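PDB 5KBP: glycosyl hydrolase, family 38 from Enterococcus faecalis, which probably hydrolyses alpha-linked mannose from carbohydrates, acting as a family 38 alpha-mannosidase with associated carbohydrate and metal-ion binding. Local coordinates for residues L23-H28 / M369-N374; M30-L35 / T58-D63; D63-Q66 / K71-A74. One frame throughout, in Å; residues are numbered along the deposited sequence.

After its first strand and a loop of eleven residues the chain enters helix 25-45, and the first turn of that helix supplies one side of contact 1. Little more than a turn further on, Met30-Leu35 meets Thr58-Asp63 and closes a loop with 22 residues between the segments: this is contact 2, helix 25-45 against helix 59-65. Asp63 then passes straight into contact 3, which closes a short loop of four intervening residues between helices 59-65 and 72-80. Contacts 2 and 3 follow one another without crossing, and both nest inside the far larger loop that contact 1 closes when helix 362-393 returns to Tyr25. Locally a helical cluster is tied together; over the long range, the N-terminal region meets the middle one.

Contact 1: L23-H28 / M369-N374; sequences LPYEEH and MTRFEN
Tyr25 and Arg371 meet in a long-range, surface-lying cation-pi contact, at most weakly attractive, between the first turn of helix 25-45 and the N-terminal half of helix 362-393. The backbones stay well apart, with the CA atoms of Tyr25 and Arg371 12.6 Å from each other, and the two long side chains bridge the gap. Arg371 runs extended from CG to NE and reaches one face of the phenol ring, NH1 lying 4.2 Å from Tyr25 CD1 near the rim. The guanidinium is not laid flat: its plane stands 83° to the ring, so its NH1 edge faces the aromatic. Arg371 CZ sits 5.7 Å from the ring centroid and only 16° off the ring normal. The stronger polar hold on this arginine comes from elsewhere, since NH2 forms a salt bridge to Glu20 and a hydrogen bond to Asn350. Beside the contact, the second subunit approaches, where Thr370 OG1 hydrogen-bonds to Thr370 OG1 of that chain. What results is a long, at most weak cation-pi pair, with the guanidinium edge turned to the ring face, at the junction of the N-terminal domain and the helical middle domain of the family 38 glycosyl hydrolase architecture.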
# COMPACT_ATOMS: atom_id res chain seq x y z
N LEU A 23 9.79 12.95 0.68
CA LEU A 23 8.43 13.17 0.25
C LEU A 23 7.69 11.85 0.12
O LEU A 23 8.32 10.79 0.01
CB LEU A 23 8.39 13.91 -1.09
CG LEU A 23 8.80 15.39 -1.11
CD1 LEU A 23 8.83 15.91 -2.54
CD2 LEU A 23 7.84 16.20 -0.25
N PRO A 24 6.36 11.86 0.15
CA PRO A 24 5.62 10.65 -0.22
C PRO A 24 5.99 10.22 -1.64
O PRO A 24 6.43 11.04 -2.45
CB PRO A 24 4.15 11.08 -0.13
CG PRO A 24 4.16 12.21 0.85
CD PRO A 24 5.46 12.93 0.62
N TYR A 25 5.82 8.93 -1.91
CA TYR A 25 6.32 8.35 -3.16
C TYR A 25 5.82 9.10 -4.38
O TYR A 25 6.60 9.44 -5.28
CB TYR A 25 5.93 6.88 -3.26
CG TYR A 25 6.07 6.35 -4.67
CD1 TYR A 25 7.32 6.14 -5.23
CD2 TYR A 25 4.95 6.08 -5.45
CE1 TYR A 25 7.46 5.67 -6.52
CE2 TYR A 25 5.08 5.61 -6.75
CZ TYR A 25 6.34 5.41 -7.28
OH TYR A 25 6.48 4.94 -8.56
N GLU A 26 4.51 9.38 -4.44
CA GLU A 26 3.95 9.98 -5.63
C GLU A 26 4.42 11.42 -5.83
O GLU A 26 4.43 11.91 -6.96
CB GLU A 26 2.42 9.92 -5.59
CG GLU A 26 1.85 8.51 -5.72
CD GLU A 26 2.09 7.89 -7.09
OE1 GLU A 26 1.89 6.67 -7.23
OE2 GLU A 26 2.48 8.62 -8.03
N GLU A 27 4.79 12.11 -4.75
CA GLU A 27 5.37 13.44 -4.90
C GLU A 27 6.69 13.38 -5.65
O GLU A 27 6.94 14.20 -6.55
CB GLU A 27 5.55 14.09 -3.53
CG GLU A 27 4.25 14.39 -2.79
CD GLU A 27 3.55 15.63 -3.31
OE1 GLU A 27 4.20 16.43 -4.02
OE2 GLU A 27 2.35 15.82 -3.01
N HIS A 28 7.55 12.41 -5.31
CA HIS A 28 8.75 12.18 -6.10
C HIS A 28 8.40 11.66 -7.49
O HIS A 28 9.05 12.03 -8.48
CB HIS A 28 9.68 11.19 -5.39
CG HIS A 28 10.26 11.71 -4.12
ND1 HIS A 28 11.16 12.76 -4.08
CD2 HIS A 28 10.10 11.30 -2.84
CE1 HIS A 28 11.51 12.99 -2.83
NE2 HIS A 28 10.89 12.12 -2.05
N MET A 369 5.15 -1.45 3.38
CA MET A 369 4.43 -2.58 3.97
C MET A 369 3.43 -3.18 2.99
O MET A 369 3.25 -4.40 2.95
CB MET A 369 3.73 -2.14 5.25
CG MET A 369 4.65 -1.91 6.45
SD MET A 369 5.22 -3.45 7.21
CE MET A 369 6.84 -3.62 6.48
N THR A 370 2.77 -2.33 2.20
CA THR A 370 1.86 -2.83 1.18
C THR A 370 2.60 -3.66 0.14
O THR A 370 2.12 -4.73 -0.27
CB THR A 370 1.11 -1.67 0.52
OG1 THR A 370 0.26 -1.03 1.47
CG2 THR A 370 0.27 -2.17 -0.65
N ARG A 371 3.77 -3.19 -0.29
CA ARG A 371 4.58 -3.96 -1.23
C ARG A 371 5.02 -5.29 -0.62
O ARG A 371 5.01 -6.32 -1.29
CB ARG A 371 5.79 -3.15 -1.67
CG ARG A 371 5.47 -1.81 -2.30
CD ARG A 371 6.69 -1.27 -3.04
NE ARG A 371 6.49 0.10 -3.53
CZ ARG A 371 6.98 1.18 -2.94
NH1 ARG A 371 6.76 2.38 -3.45
NH2 ARG A 371 7.70 1.06 -1.83
N PHE A 372 5.41 -5.26 0.66
CA PHE A 372 5.80 -6.49 1.34
C PHE A 372 4.64 -7.48 1.41
O PHE A 372 4.81 -8.67 1.13
CB PHE A 372 6.32 -6.17 2.75
CG PHE A 372 7.77 -5.80 2.79
CD1 PHE A 372 8.71 -6.57 2.13
CD2 PHE A 372 8.21 -4.69 3.50
CE1 PHE A 372 10.05 -6.24 2.16
CE2 PHE A 372 9.54 -4.36 3.54
CZ PHE A 372 10.47 -5.13 2.87
N GLU A 373 3.45 -6.99 1.78
CA GLU A 373 2.28 -7.86 1.84
C GLU A 373 1.98 -8.47 0.48
O GLU A 373 1.69 -9.67 0.38
CB GLU A 373 1.07 -7.07 2.35
CG GLU A 373 1.19 -6.58 3.79
CD GLU A 373 0.64 -7.57 4.79
OE1 GLU A 373 0.74 -7.30 6.01
OE2 GLU A 373 0.11 -8.62 4.36
N ASN A 374 2.04 -7.66 -0.58
CA ASN A 374 1.69 -8.15 -1.91
C ASN A 374 2.71 -9.16 -2.42
O ASN A 374 2.34 -10.22 -2.95
CB ASN A 374 1.56 -6.97 -2.88
CG ASN A 374 0.32 -6.13 -2.61
OD1 ASN A 374 -0.66 -6.62 -2.04
ND2 ASN A 374 0.36 -4.87 -3.01

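Contact 2: M30-L35 / T58-D63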
# COMPACT_ATOMS: atom_id res chain seq x y z
N MET A 30 5.74 12.16 -9.45
CA MET A 30 5.27 13.18 -10.37
C MET A 30 6.40 14.10 -10.82
O MET A 30 6.33 14.68 -11.91
CB MET A 30 4.14 13.99 -9.74
CG MET A 30 2.87 13.20 -9.48
SD MET A 30 2.16 12.45 -10.96
CE MET A 30 2.69 10.75 -10.78
N ARG A 31 7.43 14.25 -9.99
CA ARG A 31 8.61 15.01 -10.41
C ARG A 31 9.51 14.19 -11.32
O ARG A 31 10.27 14.77 -12.11
CB ARG A 31 9.38 15.49 -9.18
CG ARG A 31 8.71 16.65 -8.47
CD ARG A 31 9.35 16.98 -7.14
NE ARG A 31 8.75 18.16 -6.53
CZ ARG A 31 7.66 18.14 -5.77
NH1 ARG A 31 7.05 17.00 -5.51
NH2 ARG A 31 7.19 19.27 -5.26
N LEU A 32 9.44 12.86 -11.24
CA LEU A 32 10.16 12.02 -12.19
C LEU A 32 9.58 12.17 -13.59
O LEU A 32 10.32 12.12 -14.58
CB LEU A 32 10.11 10.56 -11.74
CG LEU A 32 10.90 9.57 -12.60
CD1 LEU A 32 12.39 9.86 -12.52
CD2 LEU A 32 10.61 8.13 -12.19
N ILE A 33 8.27 12.37 -13.69
CA ILE A 33 7.64 12.57 -15.00
C ILE A 33 8.15 13.85 -15.63
O ILE A 33 8.43 13.90 -16.84
CB ILE A 33 6.11 12.58 -14.86
CG1 ILE A 33 5.64 11.35 -14.08
CG2 ILE A 33 5.45 12.62 -16.23
CD1 ILE A 33 6.01 10.04 -14.72
N GLU A 34 8.28 14.92 -14.84
CA GLU A 34 8.80 16.18 -15.35
C GLU A 34 10.24 16.02 -15.84
O GLU A 34 10.61 16.57 -16.88
CB GLU A 34 8.71 17.26 -14.28
CG GLU A 34 7.30 17.69 -13.93
CD GLU A 34 7.25 18.73 -12.84
OE1 GLU A 34 8.29 18.94 -12.17
OE2 GLU A 34 6.18 19.34 -12.64
N LEU A 35 11.05 15.27 -15.09
CA LEU A 35 12.45 15.10 -15.47
C LEU A 35 12.58 14.37 -16.80
O LEU A 35 13.28 14.83 -17.71
CB LEU A 35 13.20 14.34 -14.37
CG LEU A 35 14.62 13.90 -14.71
CD1 LEU A 35 15.53 15.11 -14.90
CD2 LEU A 35 15.18 12.98 -13.65
N THR A 58 16.73 0.62 -14.29
CA THR A 58 15.75 0.52 -15.37
C THR A 58 14.33 0.79 -14.91
O THR A 58 13.45 1.01 -15.75
CB THR A 58 15.81 -0.87 -16.01
OG1 THR A 58 15.48 -1.86 -15.03
CG2 THR A 58 17.20 -1.15 -16.56
N ILE A 59 14.06 0.79 -13.59
CA ILE A 59 12.70 1.00 -13.11
C ILE A 59 12.21 2.42 -13.41
O ILE A 59 11.00 2.67 -13.37
CB ILE A 59 12.62 0.70 -11.60
CG1 ILE A 59 11.17 0.42 -11.19
CG2 ILE A 59 13.18 1.86 -10.79
CD1 ILE A 59 10.99 0.15 -9.71
N ILE A 60 13.12 3.35 -13.70
CA ILE A 60 12.72 4.70 -14.07
C ILE A 60 11.89 4.67 -15.35
O ILE A 60 10.91 5.41 -15.49
CB ILE A 60 13.96 5.61 -14.21
CG1 ILE A 60 14.64 5.78 -12.85
CG2 ILE A 60 13.58 6.96 -14.80
CD1 ILE A 60 15.88 6.66 -12.89
N LEU A 61 12.28 3.81 -16.30
CA LEU A 61 11.49 3.67 -17.52
C LEU A 61 10.09 3.14 -17.21
O LEU A 61 9.10 3.63 -17.78
CB LEU A 61 12.21 2.73 -18.49
CG LEU A 61 13.65 3.08 -18.88
CD1 LEU A 61 14.30 1.91 -19.60
CD2 LEU A 61 13.66 4.31 -19.76
N ASP A 62 9.99 2.16 -16.32
CA ASP A 62 8.69 1.60 -15.96
C ASP A 62 7.83 2.63 -15.23
O ASP A 62 6.64 2.77 -15.52
CB ASP A 62 8.87 0.35 -15.11
CG ASP A 62 9.59 -0.76 -15.85
OD1 ASP A 62 9.52 -0.78 -17.09
OD2 ASP A 62 10.22 -1.61 -15.18
N ASP A 63 8.42 3.35 -14.28
CA ASP A 63 7.66 4.34 -13.52
C ASP A 63 7.17 5.48 -14.40
O ASP A 63 6.13 6.08 -14.12
CB ASP A 63 8.50 4.88 -12.37
CG ASP A 63 8.87 3.81 -11.35
OD1 ASP A 63 8.13 2.82 -11.24
OD2 ASP A 63 9.90 3.98 -10.66
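Leu32 drives into the side of helix 59-65, touching Ile60 and Asp63, in a buried, nearly perpendicular helix-helix packing within the N-terminal domain of this family 38 enzyme. The axes of the segments 30-35 and 59-63 pass 10.6 Å apart at a crossing angle of -101°, which confines the meeting to a small patch around one leucine.

Taken outward from the backbone, Leu32 explains most of it. Its CB points at the other helix but is still too far away to touch it. With CG anti to the backbone N (chi1 -176°), the chain continues straight across the gap, and CG comes 4.3 Å from Ile60 CG2. The two methyls then part. CD1 lies 3.9 Å from Ile60 CG2, while CD2 lies 3.9 Å from Asp63 CB and also brushes Ile60 CG2 at 4.1 Å. The fork of the leucine thus straddles the Ile60 methyl and ends against the apolar root of an aspartate, whose carboxylate is occupied elsewhere: Asp63 OD2 forms a salt bridge with Arg19. Trp17 also packs on Leu32, adding a loop to the same core.

Facing outward from the same helix, Met30 and Glu34 meet the second subunit, where Phe381 of that chain packs on both and Lys478 of that chain makes a salt bridge to Glu34.

Ile33 starts off to one side, yet its end swings back toward helix 59-65 and meets backbone instead of a side chain: Ile33 CD1 rests 4.0 Å from Asp63 O, a carbonyl oxygen that is also hydrogen-bonded to His29 NE2.

Contact 3: D63-Q66 / K71-A74; sequences DYLQ and KKEA. With SO4 (sulfate ion), chain E; SO4 (sulfate ion), chain C.
A trans first torsion (chi1 176°) swings the Tyr64 ring away from its amide nitrogen, which carries the hydroxyl across to the aliphatic part of Lys71; on Leu65 the other rotation, chi1 -70°, brings the isobutyl group round to Lys72. These pairs carry most of the contact, and it is one of van der Waals packing. Tyr64 OH lies 3.8 Å from Lys71 CG, and Tyr64 CE2 lies 3.9 Å from Lys71 CB, the lysine passing obliquely by the ring. The hydroxyl has a polar partner of its own in Asp37 OD1, a hydrogen bond that ties the ring to helix 25-45.

Leu65 works with both methyls. CD2 sits 3.8 Å from Lys72 CA, pressed on the backbone where helix 72-80 begins, and also reaches the carbonyl carbon of Lys71; CD1 lies 3.8 Å from Lys72 CG, the two side chains crossing at about a right angle.

Beyond the packing, both lysines lead away to sulfate ions, probably from the crystallisation liquor. Lys71, bent in mid-chain, gives a hydrogen bond from NZ to O1 of the chain C sulfate at 3.0 Å. Lys72 is fully extended, and its NZ approaches O2 of the chain E sulfate so closely that the modelled distance is doubtful.

The unit is two consecutive helices, 59-65 and 72-80, joined by a short connection. Val75 of the second helix adds to the packing on Tyr64 and Leu65, Trp117 at the end of helix 100-117 touches both Leu65 and Lys72, and helix 25-45 lies against Tyr64 through Val36.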
# COMPACT_ATOMS: atom_id res chain seq x y z
N ASP A 63 8.42 3.35 -14.28
CA ASP A 63 7.66 4.34 -13.52
C ASP A 63 7.17 5.48 -14.40
O ASP A 63 6.13 6.08 -14.12
CB ASP A 63 8.50 4.88 -12.37
CG ASP A 63 8.87 3.81 -11.35
OD1 ASP A 63 8.13 2.82 -11.24
OD2 ASP A 63 9.90 3.98 -10.66
N TYR A 64 7.91 5.80 -15.46
CA TYR A 64 7.51 6.87 -16.36
C TYR A 64 6.37 6.44 -17.28
O TYR A 64 5.44 7.22 -17.52
CB TYR A 64 8.71 7.35 -17.18
CG TYR A 64 8.39 8.41 -18.21
CD1 TYR A 64 8.16 9.73 -17.83
CD2 TYR A 64 8.32 8.10 -19.56
CE1 TYR A 64 7.87 10.71 -18.76
CE2 TYR A 64 8.03 9.08 -20.51
CZ TYR A 64 7.81 10.38 -20.10
OH TYR A 64 7.52 11.35 -21.04
N LEU A 65 6.43 5.21 -17.79
CA LEU A 65 5.44 4.76 -18.75
C LEU A 65 4.12 4.35 -18.12
O LEU A 65 3.10 4.28 -18.82
CB LEU A 65 6.00 3.59 -19.57
CG LEU A 65 7.10 3.96 -20.55
CD1 LEU A 65 7.42 2.79 -21.45
CD2 LEU A 65 6.70 5.18 -21.37
N GLN A 66 4.09 4.09 -16.81
CA GLN A 66 2.81 3.79 -16.17
C GLN A 66 1.95 5.04 -16.01
O GLN A 66 0.73 4.92 -15.84
CB GLN A 66 3.03 3.11 -14.82
CG GLN A 66 3.55 4.00 -13.71
CD GLN A 66 3.35 3.39 -12.34
OE1 GLN A 66 2.47 2.55 -12.15
NE2 GLN A 66 4.17 3.79 -11.38
N LYS A 71 3.94 7.49 -24.50
CA LYS A 71 5.30 7.95 -24.77
C LYS A 71 6.28 6.80 -24.93
O LYS A 71 7.49 7.03 -24.98
CB LYS A 71 5.77 8.89 -23.66
CG LYS A 71 4.83 10.04 -23.36
CD LYS A 71 4.79 11.05 -24.50
CE LYS A 71 6.12 11.78 -24.64
NZ LYS A 71 6.06 12.83 -25.70
N LYS A 72 5.79 5.56 -25.00
CA LYS A 72 6.69 4.40 -25.04
C LYS A 72 7.55 4.40 -26.30
O LYS A 72 8.74 4.07 -26.25
CB LYS A 72 5.88 3.10 -24.94
CG LYS A 72 6.74 1.85 -25.02
CD LYS A 72 5.95 0.60 -24.68
CE LYS A 72 6.87 -0.62 -24.64
NZ LYS A 72 6.16 -1.84 -24.15
N GLU A 73 6.96 4.78 -27.44
CA GLU A 73 7.74 4.82 -28.68
C GLU A 73 8.84 5.86 -28.61
O GLU A 73 9.94 5.66 -29.14
CB GLU A 73 6.82 5.08 -29.87
CG GLU A 73 5.98 3.88 -30.30
CD GLU A 73 6.83 2.67 -30.64
OE1 GLU A 73 6.40 1.54 -30.33
OE2 GLU A 73 7.92 2.85 -31.22
N ALA A 74 8.56 7.00 -27.97
CA ALA A 74 9.60 8.01 -27.79
C ALA A 74 10.72 7.50 -26.90
O ALA A 74 11.91 7.74 -27.17
CB ALA A 74 9.00 9.29 -27.21
S SO4 E . 4.69 -2.59 -27.25
O1 SO4 E . 3.30 -2.68 -27.71
O2 SO4 E . 4.75 -2.94 -25.83
O3 SO4 E . 5.18 -1.23 -27.44
O4 SO4 E . 5.52 -3.52 -28.01
S SO4 C . 3.95 16.00 -24.69
O1 SO4 C . 3.68 14.66 -25.21
O2 SO4 C . 2.94 16.36 -23.70
O3 SO4 C . 3.90 16.96 -25.79
O4 SO4 C . 5.28 16.03 -24.08